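Local structure of fiber protein (Human adenovirus 16, 3CNC) at residues D50-L55 with Y67-A73; D89-A93 with L104-K108; D95-Q99 with I124-K128; Y153-Y157 with F166-V170; Y157-T161 with P199-T205. The protein forms the trimeric knob at the tip of the adenovirus fiber and probably attaches the virus to host cells by binding the receptor CD46. All blocks are in the same frame, centred on the assembly; numbering follows the deposited sequence.

Interaction 1 of 5, residues D50-L55 with Y67-A73; sequences DCKLTL and YITLMGA
This is the antiparallel pairing of a beta hairpin in the core of the adenovirus fiber knob, an antiparallel beta-sandwich; strand 51-60 runs out and strand 63-72 returns beside it. The axes of segments 51-55 and 67-72 approach to 4.7 Å, their directions 165° apart. In register, Lys52 faces Met71 and Thr54 faces Thr69 as hydrogen-bonded pairs, while Cys51-Gly72, Leu53-Leu70 and Leu55-Ile68 are non-hydrogen-bonded. Each hydrogen-bonded pair closes a two-bond ring: Lys52 N to Met71 O 2.7 Å and Met71 N to Lys52 O 2.9 Å; Thr54 N to Thr69 O 2.8 Å and Thr69 N to Thr54 O 2.9 Å. Beyond the strand end, Ala73 N reaches Asp50 O at 3.2 Å, where Asp50 and Cys51 form a classic bulge against Cys40. The face bearing Leu53, Leu55, Ile68 and Leu70 looks into the sandwich, toward Trp191 and Leu92 of the other sheet; both Leu53 and Leu55 are t at chi1 and p at chi2. On the other face, Tyr67 OH hydrogen-bonds Tyr137 OH of the second subunit. Within the core layer, Leu53 CD1 meets Ile68 CD1 at 3.7 Å, and Cys51 SG lies 3.6 Å from Leu70 CD2.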
# COMPACT_ATOMS: atom_id res chain seq x y z
N ASP A 50 -21.88 14.13 10.85
CA ASP A 50 -21.73 13.57 12.19
C ASP A 50 -20.34 12.94 12.38
O ASP A 50 -20.10 12.23 13.36
CB ASP A 50 -22.85 12.56 12.46
CG ASP A 50 -22.75 11.33 11.59
OD1 ASP A 50 -22.19 11.42 10.48
OD2 ASP A 50 -23.25 10.27 12.02
N CYS A 51 -19.44 13.21 11.44
CA CYS A 51 -18.07 12.71 11.53
C CYS A 51 -17.16 13.36 10.48
O CYS A 51 -17.63 13.97 9.51
CB CYS A 51 -18.01 11.19 11.39
SG CYS A 51 -18.48 10.55 9.79
N LYS A 52 -15.85 13.25 10.70
CA LYS A 52 -14.86 13.84 9.80
C LYS A 52 -14.21 12.80 8.90
O LYS A 52 -13.60 11.85 9.38
CB LYS A 52 -13.78 14.55 10.63
CG LYS A 52 -14.33 15.62 11.53
CD LYS A 52 -13.33 15.98 12.62
CE LYS A 52 -13.88 17.08 13.53
NZ LYS A 52 -12.99 17.34 14.70
N LEU A 53 -14.37 12.98 7.59
CA LEU A 53 -13.80 12.07 6.60
C LEU A 53 -12.58 12.67 5.94
O LEU A 53 -12.65 13.76 5.35
CB LEU A 53 -14.83 11.77 5.51
CG LEU A 53 -14.25 11.02 4.30
CD1 LEU A 53 -13.95 9.58 4.68
CD2 LEU A 53 -15.23 11.06 3.15
N THR A 54 -11.45 11.98 6.04
CA THR A 54 -10.23 12.44 5.37
C THR A 54 -9.99 11.48 4.21
O THR A 54 -9.83 10.28 4.40
CB THR A 54 -9.02 12.41 6.31
OG1 THR A 54 -9.26 13.28 7.41
CG2 THR A 54 -7.78 12.90 5.57
N LEU A 55 -9.98 12.01 3.01
CA LEU A 55 -9.76 11.18 1.84
C LEU A 55 -8.82 11.90 0.90
O LEU A 55 -9.05 13.05 0.55
CB LEU A 55 -11.09 10.90 1.14
CG LEU A 55 -11.00 10.09 -0.17
CD1 LEU A 55 -10.67 8.65 0.16
CD2 LEU A 55 -12.34 10.16 -0.94
N TYR A 67 -5.81 7.47 0.14
CA TYR A 67 -5.60 7.52 1.59
C TYR A 67 -6.93 7.88 2.24
O TYR A 67 -7.56 8.87 1.87
CB TYR A 67 -4.57 8.61 1.91
CG TYR A 67 -4.34 8.86 3.39
CD1 TYR A 67 -3.28 8.25 4.06
CD2 TYR A 67 -5.16 9.75 4.11
CE1 TYR A 67 -3.03 8.53 5.41
CE2 TYR A 67 -4.91 10.03 5.46
CZ TYR A 67 -3.85 9.42 6.10
OH TYR A 67 -3.57 9.73 7.41
N ILE A 68 -7.37 7.09 3.22
CA ILE A 68 -8.65 7.39 3.85
C ILE A 68 -8.67 7.08 5.33
O ILE A 68 -8.14 6.05 5.78
CB ILE A 68 -9.82 6.62 3.18
CG1 ILE A 68 -11.16 7.10 3.74
CG2 ILE A 68 -9.66 5.10 3.40
CD1 ILE A 68 -12.37 6.69 2.90
N THR A 69 -9.31 7.97 6.07
CA THR A 69 -9.45 7.85 7.50
C THR A 69 -10.74 8.53 8.01
O THR A 69 -11.20 9.53 7.45
CB THR A 69 -8.22 8.48 8.21
OG1 THR A 69 -8.05 7.85 9.48
CG2 THR A 69 -8.40 9.97 8.40
N LEU A 70 -11.30 7.96 9.08
CA LEU A 70 -12.52 8.48 9.70
C LEU A 70 -12.33 8.92 11.15
O LEU A 70 -11.65 8.25 11.94
CB LEU A 70 -13.59 7.40 9.70
CG LEU A 70 -14.81 7.48 8.79
CD1 LEU A 70 -15.77 6.40 9.26
CD2 LEU A 70 -15.49 8.85 8.85
N MET A 71 -12.93 10.04 11.52
CA MET A 71 -12.86 10.50 12.91
C MET A 71 -14.26 10.92 13.37
O MET A 71 -14.86 11.83 12.81
CB MET A 71 -11.90 11.67 13.08
CG MET A 71 -11.68 12.00 14.56
SD MET A 71 -10.85 13.56 14.91
CE MET A 71 -9.21 12.98 15.26
N GLY A 72 -14.78 10.24 14.40
CA GLY A 72 -16.10 10.55 14.91
C GLY A 72 -16.29 11.99 15.38
O GLY A 72 -15.35 12.62 15.88
N ALA A 73 -17.50 12.52 15.23
CA ALA A 73 -17.80 13.88 15.64
C ALA A 73 -19.21 14.05 16.23
O ALA A 73 -19.86 15.09 16.07
CB ALA A 73 -17.62 14.82 14.45

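Interaction 2 of 5, residues D89-A93 with L104-K108; sequences DVNLA and LSSLK
Two serine hydroxyls and one backbone amide fasten the loop 104-108 to strand 89-93, an outermost strand of its sheet in the knob's beta-sandwich. Asn91 is held at both ends of its backbone: its N donates to Ser106 OG (2.9 Å) and its O accepts from Ser106 N (2.9 Å). Two residues on, Ala93 N donates to Ser105 OG at 3.0 Å, and that hydroxyl also bonds to Ile101 O. The hydroxyls accept from strand amides, where a paired strand would offer carbonyls; the loop runs obliquely, its 104-107 direction 115° from that of the strand. Both serines are m at chi1, and the CA atoms of Leu92 and Ser105 lie 4.7 Å apart. Ser105 is extended (phi/psi -107/154°), whereas Ser106 turns at -68/-31°. Within the loop, Lys108 NZ folds back to Ser105 O at 3.0 Å. Packing completes the join, bringing Ala93 CB to 4.0 Å from Leu104 CB; inside the sandwich, Leu92 CD1 lies 4.3 Å from Leu107 CB.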
# COMPACT_ATOMS: atom_id res chain seq x y z
N ASP A 89 -20.39 2.66 6.91
CA ASP A 89 -20.40 2.84 5.47
C ASP A 89 -20.26 4.28 5.10
O ASP A 89 -20.85 5.16 5.73
CB ASP A 89 -21.70 2.33 4.85
CG ASP A 89 -21.75 0.82 4.75
OD1 ASP A 89 -20.91 0.24 4.04
OD2 ASP A 89 -22.64 0.22 5.38
N VAL A 90 -19.49 4.53 4.05
CA VAL A 90 -19.32 5.86 3.53
C VAL A 90 -19.46 5.62 2.04
O VAL A 90 -18.64 4.94 1.43
CB VAL A 90 -17.93 6.44 3.84
CG1 VAL A 90 -17.72 7.73 3.08
CG2 VAL A 90 -17.81 6.70 5.34
N ASN A 91 -20.52 6.15 1.45
CA ASN A 91 -20.75 5.96 0.03
C ASN A 91 -20.47 7.26 -0.70
O ASN A 91 -20.82 8.33 -0.22
CB ASN A 91 -22.20 5.51 -0.21
CG ASN A 91 -22.62 4.39 0.73
OD1 ASN A 91 -21.94 3.36 0.86
ND2 ASN A 91 -23.75 4.58 1.40
N LEU A 92 -19.82 7.15 -1.86
CA LEU A 92 -19.48 8.32 -2.66
C LEU A 92 -19.99 8.16 -4.09
O LEU A 92 -19.69 7.16 -4.77
CB LEU A 92 -17.96 8.52 -2.67
CG LEU A 92 -17.28 9.36 -1.59
CD1 LEU A 92 -17.87 9.09 -0.23
CD2 LEU A 92 -15.79 9.07 -1.61
N ALA A 93 -20.77 9.14 -4.55
CA ALA A 93 -21.31 9.12 -5.91
C ALA A 93 -20.87 10.39 -6.62
O ALA A 93 -21.01 11.49 -6.09
CB ALA A 93 -22.83 9.02 -5.86
N LEU A 104 -26.62 12.18 -2.67
CA LEU A 104 -26.48 10.73 -2.84
C LEU A 104 -25.30 10.18 -2.05
O LEU A 104 -25.21 8.97 -1.82
CB LEU A 104 -26.28 10.38 -4.32
CG LEU A 104 -27.46 10.42 -5.30
CD1 LEU A 104 -26.95 10.17 -6.72
CD2 LEU A 104 -28.50 9.38 -4.92
N SER A 105 -24.41 11.07 -1.61
CA SER A 105 -23.21 10.65 -0.89
C SER A 105 -23.18 10.93 0.61
O SER A 105 -23.83 11.85 1.10
CB SER A 105 -21.98 11.31 -1.53
OG SER A 105 -22.08 11.26 -2.95
N SER A 106 -22.40 10.13 1.33
CA SER A 106 -22.24 10.32 2.76
C SER A 106 -21.47 11.61 2.99
O SER A 106 -21.67 12.27 4.01
CB SER A 106 -21.46 9.16 3.37
OG SER A 106 -22.09 7.93 3.10
N LEU A 107 -20.59 11.97 2.05
CA LEU A 107 -19.79 13.19 2.12
C LEU A 107 -20.64 14.38 1.68
O LEU A 107 -21.19 14.38 0.57
CB LEU A 107 -18.55 13.07 1.22
CG LEU A 107 -17.55 14.23 1.21
CD1 LEU A 107 -16.91 14.41 2.59
CD2 LEU A 107 -16.48 13.94 0.16
N LYS A 108 -20.74 15.41 2.52
CA LYS A 108 -21.59 16.56 2.20
C LYS A 108 -20.93 17.81 1.65
O LYS A 108 -21.60 18.80 1.40
CB LYS A 108 -22.44 16.93 3.42
CG LYS A 108 -23.27 15.76 3.94
CD LYS A 108 -24.18 15.18 2.86
CE LYS A 108 -25.00 14.01 3.40
NZ LYS A 108 -25.99 13.49 2.40

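Interaction 3 of 5, residues D95-Q99 with I124-K128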
# COMPACT_ATOMS: atom_id res chain seq x y z
N ASP A 95 -20.65 12.75 -10.45
CA ASP A 95 -21.32 12.97 -11.73
C ASP A 95 -20.31 12.72 -12.87
O ASP A 95 -19.21 12.24 -12.62
CB ASP A 95 -21.88 14.39 -11.81
CG ASP A 95 -20.81 15.45 -11.73
OD1 ASP A 95 -19.61 15.10 -11.71
OD2 ASP A 95 -21.15 16.65 -11.68
N ASN A 96 -20.68 13.05 -14.10
CA ASN A 96 -19.79 12.83 -15.24
C ASN A 96 -18.49 13.62 -15.24
O ASN A 96 -17.63 13.39 -16.09
CB ASN A 96 -20.54 13.05 -16.55
CG ASN A 96 -21.12 14.44 -16.67
OD1 ASN A 96 -21.91 14.72 -17.56
ND2 ASN A 96 -20.73 15.33 -15.76
N THR A 97 -18.33 14.56 -14.31
CA THR A 97 -17.09 15.33 -14.25
C THR A 97 -16.31 15.07 -12.97
O THR A 97 -15.40 15.82 -12.61
CB THR A 97 -17.33 16.85 -14.37
OG1 THR A 97 -18.21 17.29 -13.33
CG2 THR A 97 -17.92 17.19 -15.72
N GLY A 98 -16.67 14.00 -12.27
CA GLY A 98 -15.96 13.65 -11.05
C GLY A 98 -16.29 14.49 -9.84
O GLY A 98 -15.54 14.48 -8.86
N GLN A 99 -17.39 15.24 -9.90
CA GLN A 99 -17.81 16.08 -8.78
C GLN A 99 -18.72 15.23 -7.88
O GLN A 99 -19.54 14.44 -8.38
CB GLN A 99 -18.61 17.28 -9.29
CG GLN A 99 -17.94 18.07 -10.40
CD GLN A 99 -16.71 18.81 -9.93
OE1 GLN A 99 -16.77 19.61 -9.00
NE2 GLN A 99 -15.58 18.55 -10.58
N ILE A 124 -14.17 23.50 -9.93
CA ILE A 124 -13.28 22.53 -10.55
C ILE A 124 -13.89 22.17 -11.89
O ILE A 124 -15.07 21.85 -11.99
CB ILE A 124 -13.16 21.22 -9.72
CG1 ILE A 124 -12.28 21.45 -8.49
CG2 ILE A 124 -12.56 20.11 -10.58
CD1 ILE A 124 -12.04 20.21 -7.68
N THR A 125 -13.07 22.25 -12.93
CA THR A 125 -13.55 21.88 -14.25
C THR A 125 -13.05 20.47 -14.49
O THR A 125 -11.95 20.25 -14.99
CB THR A 125 -13.02 22.81 -15.34
OG1 THR A 125 -13.39 24.16 -15.03
CG2 THR A 125 -13.61 22.43 -16.69
N SER A 126 -13.87 19.51 -14.07
CA SER A 126 -13.58 18.10 -14.22
C SER A 126 -12.44 17.52 -13.39
O SER A 126 -11.30 18.00 -13.41
CB SER A 126 -13.34 17.74 -15.69
OG SER A 126 -13.15 16.35 -15.82
N ALA A 127 -12.79 16.47 -12.66
CA ALA A 127 -11.88 15.73 -11.82
C ALA A 127 -12.08 14.29 -12.30
O ALA A 127 -11.87 13.33 -11.55
CB ALA A 127 -12.30 15.88 -10.35
N LYS A 128 -12.51 14.16 -13.56
CA LYS A 128 -12.78 12.87 -14.17
C LYS A 128 -11.58 11.95 -14.08
O LYS A 128 -11.72 10.74 -13.85
CB LYS A 128 -13.18 13.05 -15.64
CG LYS A 128 -13.71 11.79 -16.30
CD LYS A 128 -13.87 12.00 -17.79
CE LYS A 128 -14.01 10.68 -18.52
NZ LYS A 128 -13.41 10.74 -19.88
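An Asx turn combined with a type I beta turn, Asp95 to Gly98, presents one carbonyl to a second loop at the periphery of the knob. Asp95 OD1 organises the turn, accepting from Thr97 N (2.9 Å), Gln99 N (2.9 Å) and Thr97 OG1 (3.1 Å), while Gly98 N bonds to Asp95 O at 3.1 Å. So held, Thr97 O receives Ala127 N at 2.7 Å in a nearly straight bond, and Ser126 CA adds a CA-H...O contact to the same oxygen at 3.3 Å. The loop 124-128 has its own brace, an ST turn in which Lys128 N donates to Ser126 OG at 3.2 Å. Gly98 has a phi of 76°, and a beta carbon there would collide with Ala127 O. Gln99 NE2 sits 3.4 Å from Ile124 CG2 and bonds weakly to Thr97 O, also 3.4 Å away; Ile124 in turn packs on Phe113 and Leu30. A single hydrogen bond thus crosses, between two loops that are each braced by their own side-chain turn.

Interaction 4 of 5, residues Y153-Y157 with F166-V170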
# COMPACT_ATOMS: atom_id res chain seq x y z
N TYR A 153 -10.23 -5.39 -0.87
CA TYR A 153 -10.35 -5.74 0.53
C TYR A 153 -9.02 -5.44 1.22
O TYR A 153 -7.96 -5.53 0.60
CB TYR A 153 -10.70 -7.23 0.70
CG TYR A 153 -11.90 -7.65 -0.11
CD1 TYR A 153 -11.74 -8.12 -1.42
CD2 TYR A 153 -13.19 -7.55 0.40
CE1 TYR A 153 -12.84 -8.48 -2.20
CE2 TYR A 153 -14.31 -7.91 -0.37
CZ TYR A 153 -14.12 -8.37 -1.67
OH TYR A 153 -15.19 -8.73 -2.45
N GLY A 154 -9.09 -5.06 2.49
CA GLY A 154 -7.87 -4.74 3.21
C GLY A 154 -8.15 -4.63 4.69
O GLY A 154 -9.11 -5.22 5.20
N GLU A 155 -7.34 -3.84 5.40
CA GLU A 155 -7.53 -3.71 6.83
C GLU A 155 -6.89 -2.50 7.49
O GLU A 155 -5.84 -2.01 7.05
CB GLU A 155 -7.00 -4.98 7.49
CG GLU A 155 -7.65 -5.34 8.78
CD GLU A 155 -7.41 -6.78 9.14
OE1 GLU A 155 -6.27 -7.11 9.54
OE2 GLU A 155 -8.36 -7.58 8.99
N CYS A 156 -7.53 -1.99 8.54
CA CYS A 156 -6.99 -0.88 9.32
C CYS A 156 -7.33 -1.15 10.78
O CYS A 156 -7.73 -2.27 11.12
CB CYS A 156 -7.53 0.49 8.83
SG CYS A 156 -9.28 0.81 8.99
N TYR A 157 -7.16 -0.17 11.66
CA TYR A 157 -7.42 -0.44 13.08
C TYR A 157 -8.05 0.64 13.93
O TYR A 157 -8.06 1.83 13.59
CB TYR A 157 -6.11 -0.86 13.77
CG TYR A 157 -5.46 -2.05 13.14
CD1 TYR A 157 -4.73 -1.92 11.95
CD2 TYR A 157 -5.63 -3.32 13.67
CE1 TYR A 157 -4.20 -3.04 11.31
CE2 TYR A 157 -5.12 -4.44 13.04
CZ TYR A 157 -4.41 -4.30 11.85
OH TYR A 157 -3.91 -5.42 11.22
N PHE A 166 -8.10 -3.16 17.70
CA PHE A 166 -9.16 -3.97 17.12
C PHE A 166 -9.08 -3.85 15.60
O PHE A 166 -9.13 -2.76 15.04
CB PHE A 166 -10.53 -3.50 17.61
CG PHE A 166 -10.78 -3.78 19.06
CD1 PHE A 166 -10.18 -3.00 20.05
CD2 PHE A 166 -11.61 -4.84 19.45
CE1 PHE A 166 -10.40 -3.26 21.40
CE2 PHE A 166 -11.83 -5.11 20.80
CZ PHE A 166 -11.22 -4.32 21.78
N PRO A 167 -8.93 -4.99 14.91
CA PRO A 167 -8.84 -5.01 13.45
C PRO A 167 -10.17 -4.66 12.79
O PRO A 167 -11.22 -5.15 13.19
CB PRO A 167 -8.41 -6.44 13.16
CG PRO A 167 -9.13 -7.21 14.24
CD PRO A 167 -8.85 -6.36 15.46
N LEU A 168 -10.11 -3.81 11.77
CA LEU A 168 -11.30 -3.40 11.03
C LEU A 168 -11.16 -3.87 9.58
O LEU A 168 -10.22 -3.49 8.88
CB LEU A 168 -11.45 -1.88 11.05
CG LEU A 168 -11.54 -1.18 12.41
CD1 LEU A 168 -11.44 0.31 12.21
CD2 LEU A 168 -12.87 -1.53 13.11
N LYS A 169 -12.08 -4.72 9.14
CA LYS A 169 -12.06 -5.21 7.78
C LYS A 169 -12.66 -4.14 6.88
O LYS A 169 -13.79 -3.70 7.09
CB LYS A 169 -12.82 -6.53 7.68
CG LYS A 169 -12.13 -7.65 8.46
CD LYS A 169 -12.90 -8.96 8.47
CE LYS A 169 -12.12 -10.02 9.25
NZ LYS A 169 -12.88 -11.30 9.39
N VAL A 170 -11.88 -3.73 5.89
CA VAL A 170 -12.26 -2.68 4.97
C VAL A 170 -12.61 -3.21 3.59
O VAL A 170 -11.88 -4.03 3.03
CB VAL A 170 -11.10 -1.69 4.79
CG1 VAL A 170 -11.52 -0.58 3.84
CG2 VAL A 170 -10.67 -1.15 6.14
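Four backbone hydrogen bonds tie these strands, satisfying N and O of Gly154, Cys156, Leu168 and Val170. Gly154 N reaches Val170 O at 3.0 Å and Val170 N returns to Gly154 O at 3.2 Å; Cys156 N donates to Leu168 O at 3.1 Å, and Leu168 N to Cys156 O at 2.9 Å. At the non-hydrogen-bonded pairs the amides point outward: Lys169 shares a backbone bond with Ser192 of the adjoining strand, and Tyr157 N is hydrogen-bonded to Ser209 OG. Pro167, paired with Tyr157, has no amide hydrogen, but at this non-hydrogen-bonded position the two strands lose no bond. This beta hairpin, strands 151-159 and 165-174, forms one edge of the second sheet of the knob sandwich, its segment axes 150° apart. On the inner face Cys156 and Val170 pack beside Trp191 and Leu168 beside Leu193, both of strand 185-194; Cys156 SG is 3.7 Å from Val170 CG2. On the opposite face, Tyr157 CE2 lies 3.9 Å from Pro167 CB and Glu155 OE2 3.8 Å from Lys169 CG.

Interaction 5 of 5, residues Y157-T161 with P199-T205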
# COMPACT_ATOMS: atom_id res chain seq x y z
N TYR A 157 -7.16 -0.17 11.66
CA TYR A 157 -7.42 -0.44 13.08
C TYR A 157 -8.05 0.64 13.93
O TYR A 157 -8.06 1.83 13.59
CB TYR A 157 -6.11 -0.86 13.77
CG TYR A 157 -5.46 -2.05 13.14
CD1 TYR A 157 -4.73 -1.92 11.95
CD2 TYR A 157 -5.63 -3.32 13.67
CE1 TYR A 157 -4.20 -3.04 11.31
CE2 TYR A 157 -5.12 -4.44 13.04
CZ TYR A 157 -4.41 -4.30 11.85
OH TYR A 157 -3.91 -5.42 11.22
N TYR A 158 -8.58 0.19 15.06
CA TYR A 158 -9.17 1.09 16.04
C TYR A 158 -8.41 0.82 17.33
O TYR A 158 -8.29 -0.33 17.76
CB TYR A 158 -10.65 0.78 16.25
CG TYR A 158 -11.21 1.56 17.41
CD1 TYR A 158 -11.43 2.94 17.31
CD2 TYR A 158 -11.48 0.94 18.63
CE1 TYR A 158 -11.89 3.67 18.39
CE2 TYR A 158 -11.94 1.66 19.72
CZ TYR A 158 -12.14 3.03 19.59
OH TYR A 158 -12.60 3.74 20.66
N LYS A 159 -7.87 1.87 17.94
CA LYS A 159 -7.13 1.74 19.19
C LYS A 159 -8.06 2.13 20.34
O LYS A 159 -8.46 3.29 20.45
CB LYS A 159 -5.91 2.66 19.18
CG LYS A 159 -4.97 2.47 20.37
CD LYS A 159 -3.91 3.57 20.38
CE LYS A 159 -2.98 3.46 21.58
NZ LYS A 159 -2.19 4.72 21.75
N SER A 160 -8.41 1.17 21.19
CA SER A 160 -9.31 1.45 22.30
C SER A 160 -8.64 2.20 23.44
O SER A 160 -7.42 2.35 23.48
CB SER A 160 -9.92 0.15 22.85
OG SER A 160 -9.01 -0.51 23.70
N THR A 161 -9.47 2.68 24.36
CA THR A 161 -9.00 3.44 25.51
C THR A 161 -7.89 2.75 26.30
O THR A 161 -6.94 3.41 26.74
CB THR A 161 -10.17 3.79 26.46
OG1 THR A 161 -11.12 4.60 25.75
CG2 THR A 161 -9.67 4.57 27.67
N PRO A 199 -15.19 -2.82 22.15
CA PRO A 199 -13.92 -2.13 22.36
C PRO A 199 -14.00 -1.11 23.49
O PRO A 199 -13.07 -0.98 24.28
CB PRO A 199 -13.66 -1.47 21.00
CG PRO A 199 -14.28 -2.44 20.05
CD PRO A 199 -15.59 -2.75 20.73
N GLU A 200 -15.11 -0.38 23.55
CA GLU A 200 -15.29 0.64 24.58
C GLU A 200 -16.51 0.40 25.48
O GLU A 200 -17.27 -0.56 25.29
CB GLU A 200 -15.42 2.03 23.96
CG GLU A 200 -14.23 2.51 23.12
CD GLU A 200 -12.90 2.49 23.86
OE1 GLU A 200 -12.89 2.66 25.10
OE2 GLU A 200 -11.87 2.32 23.19
N THR A 201 -16.68 1.29 26.45
CA THR A 201 -17.78 1.25 27.41
C THR A 201 -18.26 2.69 27.59
O THR A 201 -19.37 2.94 28.05
CB THR A 201 -17.32 0.69 28.77
OG1 THR A 201 -17.41 -0.74 28.76
CG2 THR A 201 -18.17 1.23 29.91
N THR A 202 -17.39 3.63 27.22
CA THR A 202 -17.69 5.04 27.34
C THR A 202 -17.76 5.65 25.95
O THR A 202 -17.42 4.99 24.97
CB THR A 202 -16.57 5.76 28.11
OG1 THR A 202 -16.17 4.96 29.22
CG2 THR A 202 -17.05 7.12 28.60
N GLU A 203 -18.20 6.89 25.87
CA GLU A 203 -18.25 7.57 24.59
C GLU A 203 -16.80 7.99 24.31
O GLU A 203 -16.24 8.83 25.01
CB GLU A 203 -19.15 8.80 24.66
CG GLU A 203 -19.07 9.69 23.43
CD GLU A 203 -19.87 10.97 23.56
OE1 GLU A 203 -19.75 11.85 22.67
OE2 GLU A 203 -20.62 11.11 24.55
N VAL A 204 -16.19 7.38 23.30
CA VAL A 204 -14.80 7.68 22.93
C VAL A 204 -14.74 8.01 21.45
O VAL A 204 -15.40 7.36 20.64
CB VAL A 204 -13.88 6.46 23.19
CG1 VAL A 204 -12.42 6.90 23.13
CG2 VAL A 204 -14.20 5.83 24.53
N THR A 205 -13.95 9.02 21.08
CA THR A 205 -13.84 9.41 19.68
C THR A 205 -13.45 8.25 18.76
O THR A 205 -12.41 7.62 18.94
CB THR A 205 -12.83 10.53 19.49
OG1 THR A 205 -13.29 11.71 20.15
CG2 THR A 205 -12.66 10.84 18.00
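Pro199 opens the loop 199-205, between strands 185-194 and 211-216 of the knob sandwich, by setting its ring beside Tyr158, with CB 3.8 Å from Tyr158 CE2; its carbonyl O lies 3.6 Å from Ser160 CB. Glu200 comes next and carries the polar part of the contact. The end of its side chain, m at chi1 and chi2, comes close to residues 158-161, where OE1 accepts from Thr161 OG1 at 2.7 Å. OE2 accepts from Thr161 N at 2.7 Å and from Tyr158 OH at 3.0 Å, although this oxygen crowds Ser160 in the model and its position is less certain. Thr201, Thr202 and Glu203 do not touch the other segment; Val204 returns, its CG2 3.5 Å from Thr161 OG1 and its CB 3.9 Å from Tyr158 OH. Thr205 ends the walk with its O 4.0 Å from Tyr158 CE1, near the plane of the ring. Phe81 meets that ring edge-to-face, while Lys159 makes a cation-pi contact with Tyr151 of the second subunit. As modelled, one carboxylate gathers a phenol, an amide and a hydroxyl, pinning the loop where strand 151-159 ends; the Thr161 OG1 bond to OE1 is free of that doubt.

The five contacts show core pairing and peripheral loop contacts of one beta-sandwich. Interactions 1 and 2, with centres 12 Å apart, meet across the interior, where Leu55 CD2 lies 3.7 Å from Leu92 CD2 and Leu53 CD2 lies 3.8 Å from Leu107 CD1. Interactions 4 and 5 share Tyr157 and run from the hairpin 151-159/165-174 to its turn, and to the loop 199-205 that packs on it: Phe166 N is 2.8 Å from Tyr158 O, a probable hydrogen bond, and Phe166 CZ packs 3.5 Å from Pro199 CA. Interaction 5 also touches interaction 1, through Thr205 CG2 and Met71 CG at 3.8 Å. Interaction 3 adjoins interaction 2 in sequence, yet its centre stands about 37 Å from that of interaction 5, across the domain.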